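Local coordinates for piwi domain-containing protein (Vanderwaltozyma polyspora, PDB 5THE) that holds a guide RNA strand in the C-terminal lobe of a budding yeast Argonaute, which probably serves RNA-guided cleavage of target RNA, at residues 390-395 and 449-454; 417-422 and 438-443; 127-132 and 197-202; 85-90 and 191-196. All blocks are in the same frame, centred on the assembly; numbering follows the deposited sequence.

Interaction 1. Residues 390-395 and 449-454; sequences KRNQVR and GVPCHY. With nucleotides of chain B.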
# COMPACT_ATOMS: atom_id res chain seq x y z
N LYS A 390 13.71 -2.76 3.29
CA LYS A 390 13.66 -1.32 3.52
C LYS A 390 14.30 -0.89 4.83
O LYS A 390 14.61 0.30 4.98
CB LYS A 390 12.23 -0.79 3.42
CG LYS A 390 11.20 -1.50 4.25
CD LYS A 390 9.83 -0.84 4.08
CE LYS A 390 8.77 -1.87 3.81
NZ LYS A 390 8.92 -3.05 4.69
N ARG A 391 14.52 -1.80 5.77
CA ARG A 391 15.29 -1.50 6.98
C ARG A 391 16.69 -2.07 6.80
O ARG A 391 16.87 -3.29 6.75
CB ARG A 391 14.62 -2.06 8.23
CG ARG A 391 13.42 -1.27 8.71
CD ARG A 391 12.91 -1.80 10.05
NE ARG A 391 13.88 -1.60 11.14
CZ ARG A 391 13.89 -0.55 11.96
NH1 ARG A 391 12.98 0.40 11.83
NH2 ARG A 391 14.81 -0.46 12.91
N ASN A 392 17.67 -1.19 6.66
CA ASN A 392 19.05 -1.63 6.56
C ASN A 392 19.92 -0.55 7.18
O ASN A 392 19.43 0.52 7.56
CB ASN A 392 19.42 -1.93 5.11
CG ASN A 392 19.04 -0.81 4.17
OD1 ASN A 392 19.62 0.27 4.23
ND2 ASN A 392 18.06 -1.06 3.30
N GLN A 393 21.21 -0.83 7.29
CA GLN A 393 22.12 0.07 7.98
C GLN A 393 22.73 1.12 7.08
O GLN A 393 23.36 2.06 7.58
CB GLN A 393 23.24 -0.72 8.66
CG GLN A 393 22.82 -1.45 9.93
CD GLN A 393 21.74 -0.71 10.73
OE1 GLN A 393 20.55 -0.96 10.57
NE2 GLN A 393 22.15 0.21 11.58
N VAL A 394 22.58 0.99 5.76
CA VAL A 394 23.19 1.92 4.83
C VAL A 394 22.52 3.28 4.95
O VAL A 394 21.29 3.38 5.00
CB VAL A 394 23.07 1.39 3.40
CG1 VAL A 394 23.71 2.33 2.43
CG2 VAL A 394 23.69 -0.00 3.31
N ARG A 395 23.33 4.34 5.01
CA ARG A 395 22.83 5.70 4.94
C ARG A 395 23.59 6.45 3.86
O ARG A 395 24.78 6.20 3.65
CB ARG A 395 22.97 6.43 6.29
CG ARG A 395 22.18 5.81 7.41
CD ARG A 395 20.68 5.88 7.14
NE ARG A 395 19.91 5.37 8.27
CZ ARG A 395 19.58 4.09 8.45
NH1 ARG A 395 19.94 3.16 7.57
NH2 ARG A 395 18.87 3.74 9.51
N GLY A 449 17.22 9.89 5.91
CA GLY A 449 16.45 8.94 5.14
C GLY A 449 17.14 7.58 5.09
O GLY A 449 18.36 7.48 5.20
N VAL A 450 16.34 6.54 4.95
CA VAL A 450 16.83 5.18 4.80
C VAL A 450 16.51 4.73 3.38
O VAL A 450 15.33 4.67 3.02
CB VAL A 450 16.20 4.22 5.82
CG1 VAL A 450 16.78 2.80 5.64
CG2 VAL A 450 16.37 4.75 7.25
N PRO A 451 17.50 4.40 2.57
CA PRO A 451 17.21 3.94 1.21
C PRO A 451 16.59 2.55 1.22
O PRO A 451 16.73 1.78 2.18
CB PRO A 451 18.59 3.93 0.54
CG PRO A 451 19.57 3.69 1.69
CD PRO A 451 18.94 4.33 2.90
N CYS A 452 15.86 2.23 0.15
CA CYS A 452 15.36 0.88 -0.02
C CYS A 452 16.39 0.07 -0.79
O CYS A 452 16.98 0.55 -1.76
CB CYS A 452 14.03 0.86 -0.76
SG CYS A 452 13.31 -0.81 -0.88
N HIS A 453 16.63 -1.15 -0.32
CA HIS A 453 17.54 -2.09 -0.99
C HIS A 453 16.71 -3.08 -1.80
O HIS A 453 15.88 -3.81 -1.24
CB HIS A 453 18.42 -2.81 0.04
CG HIS A 453 19.66 -3.42 -0.56
ND1 HIS A 453 20.64 -4.01 0.20
CD2 HIS A 453 20.06 -3.53 -1.85
CE1 HIS A 453 21.60 -4.45 -0.59
NE2 HIS A 453 21.27 -4.17 -1.84
N TYR A 454 16.91 -3.08 -3.12
CA TYR A 454 16.15 -3.90 -4.05
C TYR A 454 17.04 -5.00 -4.61
O TYR A 454 18.22 -4.77 -4.89
CB TYR A 454 15.63 -3.09 -5.23
CG TYR A 454 14.69 -1.96 -4.94
CD1 TYR A 454 15.17 -0.70 -4.60
CD2 TYR A 454 13.32 -2.14 -5.07
CE1 TYR A 454 14.29 0.35 -4.37
CE2 TYR A 454 12.43 -1.10 -4.83
CZ TYR A 454 12.92 0.14 -4.50
OH TYR A 454 12.03 1.19 -4.27
P A B 6 12.46 7.25 6.45
OP1 A B 6 13.71 7.15 5.63
OP2 A B 6 11.48 6.14 6.52
O5' A B 6 12.82 7.56 7.96
C5' A B 6 13.84 8.48 8.27
C4' A B 6 13.78 8.83 9.72
O4' A B 6 12.50 9.44 10.00
C3' A B 6 13.86 7.67 10.69
O3' A B 6 15.19 7.25 10.94
C2' A B 6 13.18 8.24 11.92
O2' A B 6 14.09 9.12 12.58
C1' A B 6 12.06 9.07 11.28
N9 A B 6 10.82 8.30 11.10
C8 A B 6 10.51 7.48 10.04
N7 A B 6 9.33 6.92 10.11
C5 A B 6 8.83 7.40 11.31
C6 A B 6 7.62 7.17 11.96
N6 A B 6 6.68 6.37 11.46
N1 A B 6 7.42 7.80 13.14
C2 A B 6 8.39 8.61 13.62
N3 A B 6 9.58 8.91 13.09
C4 A B 6 9.73 8.26 11.93
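The guanidinium of Arg395 lies over Val450, whose methyl CG2 stands 3.4 Å above the plane and over its centre. The other methyl of Val450, CG1, packs 3.4 Å from Lys390 O. The torsion of Val450 sets CG1 anti to the backbone N (chi1 -179°), with CG2 beside that N and facing the guanidinium. Separately, Val450 N donates to OP1 of A6 of chain B at 2.8 Å. Arg395 is kept in place by its own loop: NH1 gives a nearly straight bond to Asn392 O at 2.7 Å (165°) and another to Val394 O at 2.9 Å, and both acceptors lie in the guanidinium plane. The second donor group of the same side chain, NH2, forms a salt bridge with a phosphate of the bound RNA. Farther along, Asn392 ND2 reaches across to Pro451 O in a weak bond of 3.3 Å, and Val394 O rests 3.3 Å from Pro451 CD. The side chain of Lys390 leads off to a salt bridge with Asp344. The two segments belong to the Piwi domain of RNase H fold: 390-395 is the loop that leaves strand 383-389, and 449-454 enters the antiparallel neighbour, strand 452-459. The contact ties the loop after one strand to the entry of its neighbour, beside the bound RNA. A cation placed flat on an aliphatic side chain, its NH1 spent on loop carbonyls, leaves NH2 for the phosphate, and the positive charge probably strengthens the hold on the RNA backbone.

Interaction 2. Residues 417-422 and 438-443; sequences GNVMPG and FIQSHQ. With nucleotides of chain B.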
# COMPACT_ATOMS: atom_id res chain seq x y z
N GLY A 417 18.40 18.26 3.81
CA GLY A 417 19.60 17.71 4.42
C GLY A 417 19.92 16.30 4.01
O GLY A 417 20.83 15.70 4.58
N ASN A 418 19.19 15.75 3.05
CA ASN A 418 19.35 14.36 2.65
C ASN A 418 19.61 14.28 1.16
O ASN A 418 19.50 15.27 0.44
CB ASN A 418 18.11 13.55 3.04
CG ASN A 418 18.12 13.18 4.51
OD1 ASN A 418 18.58 12.10 4.89
ND2 ASN A 418 17.65 14.09 5.36
N VAL A 419 20.00 13.09 0.70
CA VAL A 419 20.22 12.97 -0.73
C VAL A 419 18.89 13.18 -1.43
O VAL A 419 17.80 13.03 -0.84
CB VAL A 419 20.86 11.62 -1.13
CG1 VAL A 419 22.28 11.53 -0.57
CG2 VAL A 419 20.01 10.44 -0.61
N MET A 420 18.97 13.57 -2.69
CA MET A 420 17.78 13.85 -3.47
C MET A 420 16.91 12.59 -3.58
O MET A 420 17.44 11.49 -3.74
CB MET A 420 18.18 14.34 -4.87
CG MET A 420 17.07 15.07 -5.64
SD MET A 420 16.78 16.70 -4.89
CE MET A 420 15.42 17.28 -5.89
N PRO A 421 15.59 12.72 -3.50
CA PRO A 421 14.82 11.59 -4.06
C PRO A 421 14.89 11.61 -5.60
O PRO A 421 15.09 12.67 -6.14
CB PRO A 421 13.40 11.86 -3.55
CG PRO A 421 13.36 13.27 -3.09
CD PRO A 421 14.76 13.71 -2.79
N GLY A 422 14.87 10.50 -6.33
CA GLY A 422 15.31 9.21 -5.93
C GLY A 422 16.73 8.96 -6.43
O GLY A 422 17.03 8.59 -7.59
N PHE A 438 20.18 0.26 -4.70
CA PHE A 438 19.49 1.07 -3.70
C PHE A 438 18.78 2.20 -4.40
O PHE A 438 19.30 2.78 -5.36
CB PHE A 438 20.47 1.68 -2.69
CG PHE A 438 21.15 0.68 -1.80
CD1 PHE A 438 22.30 0.03 -2.22
CD2 PHE A 438 20.68 0.46 -0.51
CE1 PHE A 438 22.95 -0.87 -1.39
CE2 PHE A 438 21.33 -0.44 0.34
CZ PHE A 438 22.47 -1.09 -0.10
N ILE A 439 17.59 2.55 -3.92
CA ILE A 439 16.95 3.80 -4.30
C ILE A 439 16.40 4.45 -3.04
O ILE A 439 15.73 3.80 -2.24
CB ILE A 439 15.82 3.63 -5.34
CG1 ILE A 439 16.29 2.85 -6.57
CG2 ILE A 439 15.33 4.98 -5.79
CD1 ILE A 439 15.18 2.61 -7.63
N GLN A 440 16.71 5.72 -2.86
CA GLN A 440 16.09 6.51 -1.81
C GLN A 440 15.07 7.37 -2.54
O GLN A 440 15.42 8.38 -3.13
CB GLN A 440 17.12 7.33 -1.04
CG GLN A 440 16.58 8.09 0.14
CD GLN A 440 17.69 8.46 1.11
OE1 GLN A 440 18.67 7.73 1.25
NE2 GLN A 440 17.55 9.61 1.77
N SER A 441 13.82 6.92 -2.54
CA SER A 441 12.81 7.49 -3.42
C SER A 441 12.07 8.66 -2.80
O SER A 441 11.42 9.42 -3.53
CB SER A 441 11.82 6.39 -3.82
OG SER A 441 11.45 5.65 -2.65
N HIS A 442 12.19 8.84 -1.49
CA HIS A 442 11.35 9.74 -0.72
C HIS A 442 12.14 10.93 -0.19
O HIS A 442 13.37 10.90 -0.07
CB HIS A 442 10.74 8.98 0.46
CG HIS A 442 11.76 8.38 1.37
ND1 HIS A 442 12.55 7.31 0.99
CD2 HIS A 442 12.12 8.68 2.64
CE1 HIS A 442 13.36 6.99 1.99
NE2 HIS A 442 13.12 7.81 2.99
N GLN A 443 11.41 11.99 0.13
CA GLN A 443 11.93 13.05 0.96
C GLN A 443 12.09 12.55 2.38
O GLN A 443 11.17 11.94 2.93
CB GLN A 443 10.97 14.25 0.98
CG GLN A 443 10.83 14.94 -0.33
CD GLN A 443 11.94 15.92 -0.69
OE1 GLN A 443 12.01 16.36 -1.79
NE2 GLN A 443 12.76 16.25 0.23
P A B 5 7.11 6.82 4.11
OP1 A B 5 7.82 6.19 2.95
OP2 A B 5 6.31 6.01 5.05
O5' A B 5 8.21 7.66 4.89
C5' A B 5 9.05 8.55 4.19
C4' A B 5 9.69 9.54 5.13
O4' A B 5 8.67 10.35 5.75
C3' A B 5 10.46 8.93 6.29
O3' A B 5 11.77 8.59 5.92
C2' A B 5 10.39 10.02 7.35
O2' A B 5 11.35 11.03 7.09
C1' A B 5 9.01 10.63 7.09
N9 A B 5 7.99 10.04 7.96
C8 A B 5 7.26 8.89 7.78
N7 A B 5 6.42 8.68 8.77
C5 A B 5 6.62 9.75 9.62
C6 A B 5 6.03 10.10 10.84
N6 A B 5 5.09 9.35 11.41
N1 A B 5 6.47 11.24 11.44
C2 A B 5 7.43 11.98 10.84
N3 A B 5 8.05 11.75 9.68
C4 A B 5 7.59 10.60 9.14
P A B 6 12.46 7.25 6.45
OP1 A B 6 13.71 7.15 5.63
OP2 A B 6 11.48 6.14 6.52
O5' A B 6 12.82 7.56 7.96
C5' A B 6 13.84 8.48 8.27
C4' A B 6 13.78 8.83 9.72
O4' A B 6 12.50 9.44 10.00
C3' A B 6 13.86 7.67 10.69
O3' A B 6 15.19 7.25 10.94
C2' A B 6 13.18 8.24 11.92
O2' A B 6 14.09 9.12 12.58
C1' A B 6 12.06 9.07 11.28
N9 A B 6 10.82 8.30 11.10
C8 A B 6 10.51 7.48 10.04
N7 A B 6 9.33 6.92 10.11
C5 A B 6 8.83 7.40 11.31
C6 A B 6 7.62 7.17 11.96
N6 A B 6 6.68 6.37 11.46
N1 A B 6 7.42 7.80 13.14
C2 A B 6 8.39 8.61 13.62
N3 A B 6 9.58 8.91 13.09
C4 A B 6 9.73 8.26 11.93
O HOH W 1 20.03 11.01 2.78
O HOH W 2 15.93 11.72 0.68
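The carboxamide of Gln440 has Val419 CG2 over one face, the methyl 3.5 Å from CD of that amide. The imidazole of His442 has OP1 of A6 of chain B at its edge, near the ring plane, where NE2 donates to it at 2.8 Å. His442 CD2 also lies 3.3 Å from O3' of A5 of chain B. An alanine in place of His442 would probably leave OP1 of A6 without its imidazole donor and open a gap beside the ribose of A5. Two waters also bridge Gln440 to the 417-422 loop. Gln440 NE2 donates to both: one, at 3.0 Å, also accepts from Val419 N, and the other, at 2.9 Å, donates to Val419 O and to His442 O, so a buried amide is tied to backbone on both segments. Pro421 packs on the backbone of 440-442, its CA-H directed at Gln440 O over 3.4 Å. In this Piwi domain the water that donates to His442 O links the water network to the residue whose imidazole holds the phosphate. Strand 435-440 lies between strands 423-425 and 452-459, antiparallel to both, while Ile439 packs on helix 465-475 and Ser441 OG bonds to Val486 O.

Interaction 3. Residues 127-132 and 197-202; sequences NQFGPP and SAVYDR. With nucleotides of chain B.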
# COMPACT_ATOMS: atom_id res chain seq x y z
N ASN A 127 -21.57 3.17 23.41
CA ASN A 127 -20.85 3.02 24.66
C ASN A 127 -20.46 1.56 24.86
O ASN A 127 -21.06 0.66 24.27
CB ASN A 127 -21.70 3.49 25.84
CG ASN A 127 -21.95 4.97 25.80
OD1 ASN A 127 -21.02 5.77 25.74
ND2 ASN A 127 -23.23 5.36 25.85
N GLN A 128 -19.44 1.35 25.70
CA GLN A 128 -19.07 0.01 26.16
C GLN A 128 -18.74 -0.91 24.99
O GLN A 128 -19.07 -2.10 25.01
CB GLN A 128 -20.18 -0.59 27.02
CG GLN A 128 -20.55 0.27 28.21
CD GLN A 128 -21.53 -0.42 29.14
OE1 GLN A 128 -21.26 -0.60 30.32
NE2 GLN A 128 -22.68 -0.80 28.61
N PHE A 129 -18.09 -0.37 23.97
CA PHE A 129 -17.59 -1.21 22.89
C PHE A 129 -16.16 -1.63 23.21
O PHE A 129 -15.32 -0.80 23.59
CB PHE A 129 -17.63 -0.49 21.54
CG PHE A 129 -17.05 -1.32 20.43
CD1 PHE A 129 -15.68 -1.30 20.16
CD2 PHE A 129 -17.87 -2.16 19.68
CE1 PHE A 129 -15.14 -2.09 19.16
CE2 PHE A 129 -17.34 -2.95 18.66
CZ PHE A 129 -15.97 -2.91 18.40
N GLY A 130 -15.88 -2.91 23.05
CA GLY A 130 -14.56 -3.44 23.29
C GLY A 130 -14.50 -4.91 22.98
O GLY A 130 -15.48 -5.52 22.51
N PRO A 131 -13.35 -5.52 23.22
CA PRO A 131 -13.23 -6.96 23.03
C PRO A 131 -14.21 -7.70 23.92
O PRO A 131 -14.62 -7.18 24.98
CB PRO A 131 -11.78 -7.26 23.42
CG PRO A 131 -11.38 -6.12 24.28
CD PRO A 131 -12.11 -4.94 23.76
N PRO A 132 -14.61 -8.90 23.54
CA PRO A 132 -15.43 -9.73 24.43
C PRO A 132 -14.77 -9.89 25.79
O PRO A 132 -13.55 -9.97 25.91
CB PRO A 132 -15.52 -11.07 23.68
CG PRO A 132 -15.24 -10.73 22.23
CD PRO A 132 -14.24 -9.61 22.29
N SER A 197 -5.72 -0.47 20.40
CA SER A 197 -5.70 -1.49 19.36
C SER A 197 -6.77 -2.55 19.57
O SER A 197 -7.31 -3.08 18.59
CB SER A 197 -4.30 -2.12 19.28
OG SER A 197 -3.92 -2.64 20.53
N ALA A 198 -7.14 -2.85 20.82
CA ALA A 198 -8.18 -3.84 21.05
C ALA A 198 -9.51 -3.37 20.48
O ALA A 198 -10.27 -4.16 19.91
CB ALA A 198 -8.32 -4.15 22.54
N VAL A 199 -9.80 -2.07 20.63
CA VAL A 199 -11.04 -1.53 20.08
C VAL A 199 -10.93 -1.42 18.56
O VAL A 199 -11.85 -1.82 17.84
CB VAL A 199 -11.37 -0.18 20.72
CG1 VAL A 199 -12.32 0.58 19.84
CG2 VAL A 199 -12.01 -0.39 22.11
N TYR A 200 -9.80 -0.91 18.06
CA TYR A 200 -9.63 -0.77 16.61
C TYR A 200 -9.67 -2.12 15.91
O TYR A 200 -10.31 -2.27 14.86
CB TYR A 200 -8.32 -0.04 16.31
CG TYR A 200 -7.99 0.09 14.85
CD1 TYR A 200 -7.23 -0.88 14.20
CD2 TYR A 200 -8.42 1.20 14.11
CE1 TYR A 200 -6.91 -0.75 12.85
CE2 TYR A 200 -8.10 1.33 12.78
CZ TYR A 200 -7.35 0.37 12.15
OH TYR A 200 -7.04 0.51 10.80
N ASP A 201 -8.95 -3.11 16.46
CA ASP A 201 -8.91 -4.44 15.85
C ASP A 201 -10.31 -5.02 15.73
O ASP A 201 -10.69 -5.55 14.68
CB ASP A 201 -8.04 -5.39 16.68
CG ASP A 201 -6.56 -5.06 16.59
OD1 ASP A 201 -6.19 -4.20 15.78
OD2 ASP A 201 -5.78 -5.68 17.33
N ARG A 202 -11.08 -4.91 16.81
CA ARG A 202 -12.43 -5.46 16.81
C ARG A 202 -13.34 -4.69 15.86
O ARG A 202 -14.19 -5.30 15.19
CB ARG A 202 -12.98 -5.43 18.24
CG ARG A 202 -14.25 -6.23 18.40
CD ARG A 202 -13.95 -7.70 18.39
NE ARG A 202 -15.14 -8.51 18.56
CZ ARG A 202 -15.14 -9.84 18.62
NH1 ARG A 202 -14.00 -10.52 18.55
NH2 ARG A 202 -16.28 -10.50 18.76
OP3 U B 1 -7.63 2.34 9.03
P U B 1 -8.45 3.55 9.21
OP1 U B 1 -9.89 3.19 9.21
OP2 U B 1 -8.01 4.59 8.26
O5' U B 1 -8.17 4.09 10.66
C5' U B 1 -7.03 4.90 10.95
C4' U B 1 -7.27 5.63 12.24
O4' U B 1 -7.40 4.67 13.33
C3' U B 1 -6.18 6.61 12.65
O3' U B 1 -6.79 7.79 13.16
C2' U B 1 -5.42 5.87 13.75
O2' U B 1 -4.79 6.70 14.69
C1' U B 1 -6.53 5.04 14.39
N1 U B 1 -6.04 3.80 15.04
C2 U B 1 -6.31 3.62 16.37
O2 U B 1 -6.97 4.42 17.00
N3 U B 1 -5.82 2.46 16.93
C4 U B 1 -5.08 1.49 16.28
O4 U B 1 -4.70 0.49 16.91
C5 U B 1 -4.82 1.76 14.90
C6 U B 1 -5.29 2.88 14.34
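Loop 127-132 packs against the first turns of helix 197-210 in a largely apolar contact, with Phe129, Pro131 and Pro132 set on Ala198, Val199 and Arg202. The setting is the MID domain of Argonaute, a Rossmann-like fold around a parallel sheet, in which this loop follows strand 124-127. Phe129 brings its ring edge to the helix backbone, CE1 lying 3.6 Å from Val199 O. The same ring packs through CD1 on Val199 CG1 at 3.9 Å and through CZ on Arg202 CG at 3.7 Å, and helix 169-179 supplies further contacts through Glu171 and Leu174. Beyond, Pro131 CG meets Ala198 CB at 4.0 Å. Arg202 turns its guanidinium to the loop, tip to tip with Pro132, while NE is held by a salt bridge to Glu171. From another side of the same helix Tyr200 reaches the guide RNA. Its ring lies against the base of U1 of chain B, whose C5 is 3.5 Å above the plane and over its centre, and Tyr200 OH donates to OP3 of U1, on the 5' phosphate, at 2.6 Å. This is the 5'-nucleotide pocket expected of MID domains. An alanine in place of Tyr200 would probably leave the U1 base without its aromatic cover and OP3 without this hydroxyl. At the loop, Pro132 CG sits 3.5 Å above the Arg202 guanidinium plane, offset toward the rim and 3.6 Å from NH2.

Interaction 4. Residues 85-90 and 191-196; sequences NNANTA and LRRGND. With nucleotides of chain B.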
# COMPACT_ATOMS: atom_id res chain seq x y z
N ASN A 85 -17.27 5.41 21.98
CA ASN A 85 -16.84 6.00 23.25
C ASN A 85 -16.04 4.95 24.02
O ASN A 85 -16.55 4.24 24.89
CB ASN A 85 -18.05 6.47 24.04
CG ASN A 85 -17.65 7.14 25.33
OD1 ASN A 85 -16.63 7.82 25.38
ND2 ASN A 85 -18.45 6.97 26.38
N ASN A 86 -14.75 4.83 23.68
CA ASN A 86 -13.92 3.83 24.35
C ASN A 86 -13.23 4.42 25.58
O ASN A 86 -12.02 4.40 25.73
CB ASN A 86 -12.92 3.20 23.37
CG ASN A 86 -12.07 4.23 22.63
OD1 ASN A 86 -12.49 5.36 22.41
ND2 ASN A 86 -10.86 3.83 22.25
N ALA A 87 -14.07 4.95 26.48
CA ALA A 87 -13.69 5.36 27.83
C ALA A 87 -14.81 4.96 28.78
O ALA A 87 -15.89 4.53 28.36
CB ALA A 87 -13.41 6.86 27.92
N ASN A 88 -14.57 5.11 30.09
CA ASN A 88 -15.58 4.77 31.08
C ASN A 88 -16.43 5.96 31.51
O ASN A 88 -17.26 5.81 32.40
CB ASN A 88 -14.94 4.12 32.32
CG ASN A 88 -14.27 2.81 31.99
OD1 ASN A 88 -14.63 2.14 31.03
ND2 ASN A 88 -13.28 2.43 32.79
N THR A 89 -16.23 7.12 30.90
CA THR A 89 -17.04 8.30 31.16
C THR A 89 -17.89 8.62 29.94
O THR A 89 -17.55 8.25 28.81
CB THR A 89 -16.17 9.52 31.47
OG1 THR A 89 -15.30 9.77 30.36
CG2 THR A 89 -15.35 9.31 32.72
N ALA A 90 -19.00 9.31 30.18
CA ALA A 90 -19.75 9.85 29.07
C ALA A 90 -18.90 10.90 28.35
O ALA A 90 -18.06 11.56 28.98
CB ALA A 90 -21.07 10.48 29.53
N LEU A 191 -13.27 7.76 17.17
CA LEU A 191 -12.80 7.12 18.40
C LEU A 191 -12.57 8.16 19.48
O LEU A 191 -11.82 9.12 19.27
CB LEU A 191 -11.51 6.33 18.16
CG LEU A 191 -11.52 5.45 16.92
CD1 LEU A 191 -10.17 4.80 16.74
CD2 LEU A 191 -12.63 4.41 17.01
N ARG A 192 -13.19 7.96 20.64
CA ARG A 192 -12.96 8.90 21.74
C ARG A 192 -11.50 8.92 22.17
O ARG A 192 -10.95 9.98 22.47
CB ARG A 192 -13.86 8.55 22.93
CG ARG A 192 -13.56 9.36 24.19
CD ARG A 192 -14.76 10.15 24.63
NE ARG A 192 -14.52 10.95 25.83
CZ ARG A 192 -14.97 10.64 27.04
NH1 ARG A 192 -15.68 9.55 27.24
NH2 ARG A 192 -14.69 11.44 28.06
N ARG A 193 -10.84 7.76 22.20
CA ARG A 193 -9.44 7.68 22.59
C ARG A 193 -8.67 6.96 21.49
O ARG A 193 -9.10 5.90 21.02
CB ARG A 193 -9.26 6.95 23.94
CG ARG A 193 -10.23 7.40 25.07
CD ARG A 193 -9.71 8.57 25.92
NE ARG A 193 -8.99 8.13 27.12
CZ ARG A 193 -9.26 8.53 28.36
NH1 ARG A 193 -10.24 9.39 28.59
NH2 ARG A 193 -8.55 8.07 29.38
N GLY A 194 -7.51 7.52 21.10
CA GLY A 194 -6.61 6.87 20.17
C GLY A 194 -5.80 5.77 20.85
O GLY A 194 -5.94 5.49 22.04
N ASN A 195 -4.95 5.12 20.05
CA ASN A 195 -3.98 4.13 20.54
C ASN A 195 -4.64 2.94 21.25
O ASN A 195 -4.05 2.34 22.14
CB ASN A 195 -2.94 4.76 21.47
CG ASN A 195 -2.14 5.85 20.79
OD1 ASN A 195 -1.66 5.68 19.66
ND2 ASN A 195 -1.99 6.99 21.46
N ASP A 196 -5.86 2.59 20.85
CA ASP A 196 -6.63 1.52 21.48
C ASP A 196 -6.74 0.39 20.45
O ASP A 196 -7.73 0.30 19.72
CB ASP A 196 -8.00 2.03 21.92
CG ASP A 196 -8.75 1.04 22.78
OD1 ASP A 196 -8.37 -0.15 22.80
OD2 ASP A 196 -9.74 1.46 23.42
OP3 U B 1 -7.63 2.34 9.03
P U B 1 -8.45 3.55 9.21
OP1 U B 1 -9.89 3.19 9.21
OP2 U B 1 -8.01 4.59 8.26
O5' U B 1 -8.17 4.09 10.66
C5' U B 1 -7.03 4.90 10.95
C4' U B 1 -7.27 5.63 12.24
O4' U B 1 -7.40 4.67 13.33
C3' U B 1 -6.18 6.61 12.65
O3' U B 1 -6.79 7.79 13.16
C2' U B 1 -5.42 5.87 13.75
O2' U B 1 -4.79 6.70 14.69
C1' U B 1 -6.53 5.04 14.39
N1 U B 1 -6.04 3.80 15.04
C2 U B 1 -6.31 3.62 16.37
O2 U B 1 -6.97 4.42 17.00
N3 U B 1 -5.82 2.46 16.93
C4 U B 1 -5.08 1.49 16.28
O4 U B 1 -4.70 0.49 16.91
C5 U B 1 -4.82 1.76 14.90
C6 U B 1 -5.29 2.88 14.34
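The backbone makes an inverse gamma turn around Asn86, and next to it the CA atoms of Asn85 and Arg192 come within 5.1 Å. From this turn the carboxamide of Asn86 holds the opposite loop by three bonds. OD1 accepts from Arg193 N at 2.9 Å, while ND2 donates to Arg193 O at 3.0 Å in a nearly straight bond (171°) and to Asp196 OD2, which it meets on the anti side. The amide and the carboxylate approach tip to tip with their planes 15° apart. Asp196 is also the N-cap of helix 197-210, its OD1 accepting from Val199 N. Segments 85-90 and 191-196 leave the C-terminal ends of strands 77-85 and 185-191, parallel neighbours in the sheet of the MID domain, whose Rossmann-like fold places ligand-binding loops at this end. Arg192 lies alongside Asn85 and points the same way; NH1 reaches Asn85 OD1 at 2.7 Å, in the carbonyl plane and on a lone pair. The guanidinium also grips Thr89 end-on, NH1 to O at 2.8 Å and NH2 to OG1 at 2.9 Å. Asn85 ND2 donates to the same Thr89 O, from the opposite face of that carbonyl. On the RNA side Leu191 CD1 lies 3.2 Å from O2 of U1 of chain B.

The four contacts form two pairs along the guide RNA. Interactions 1 and 2 have centres 10 Å apart and lie on the neighbouring antiparallel strands 435-440 and 452-459: Cys452 N bonds to Ile439 O at 2.9 Å, Gly449 N to Asn418 OD1 at 2.8 Å, and both contacts supply donors to the phosphate of A6. Interactions 3 and 4, also with centres 10 Å apart, meet through Asn127 OD1 and Asn85 ND2 at 2.9 Å, with segments 197-202 and 191-196 touching U1 at the 5' end. The pairs are well separated: nearest atoms of interactions 1 and 3 are about 17 Å apart, and the centres of interactions 2 and 4 lie 39 Å apart.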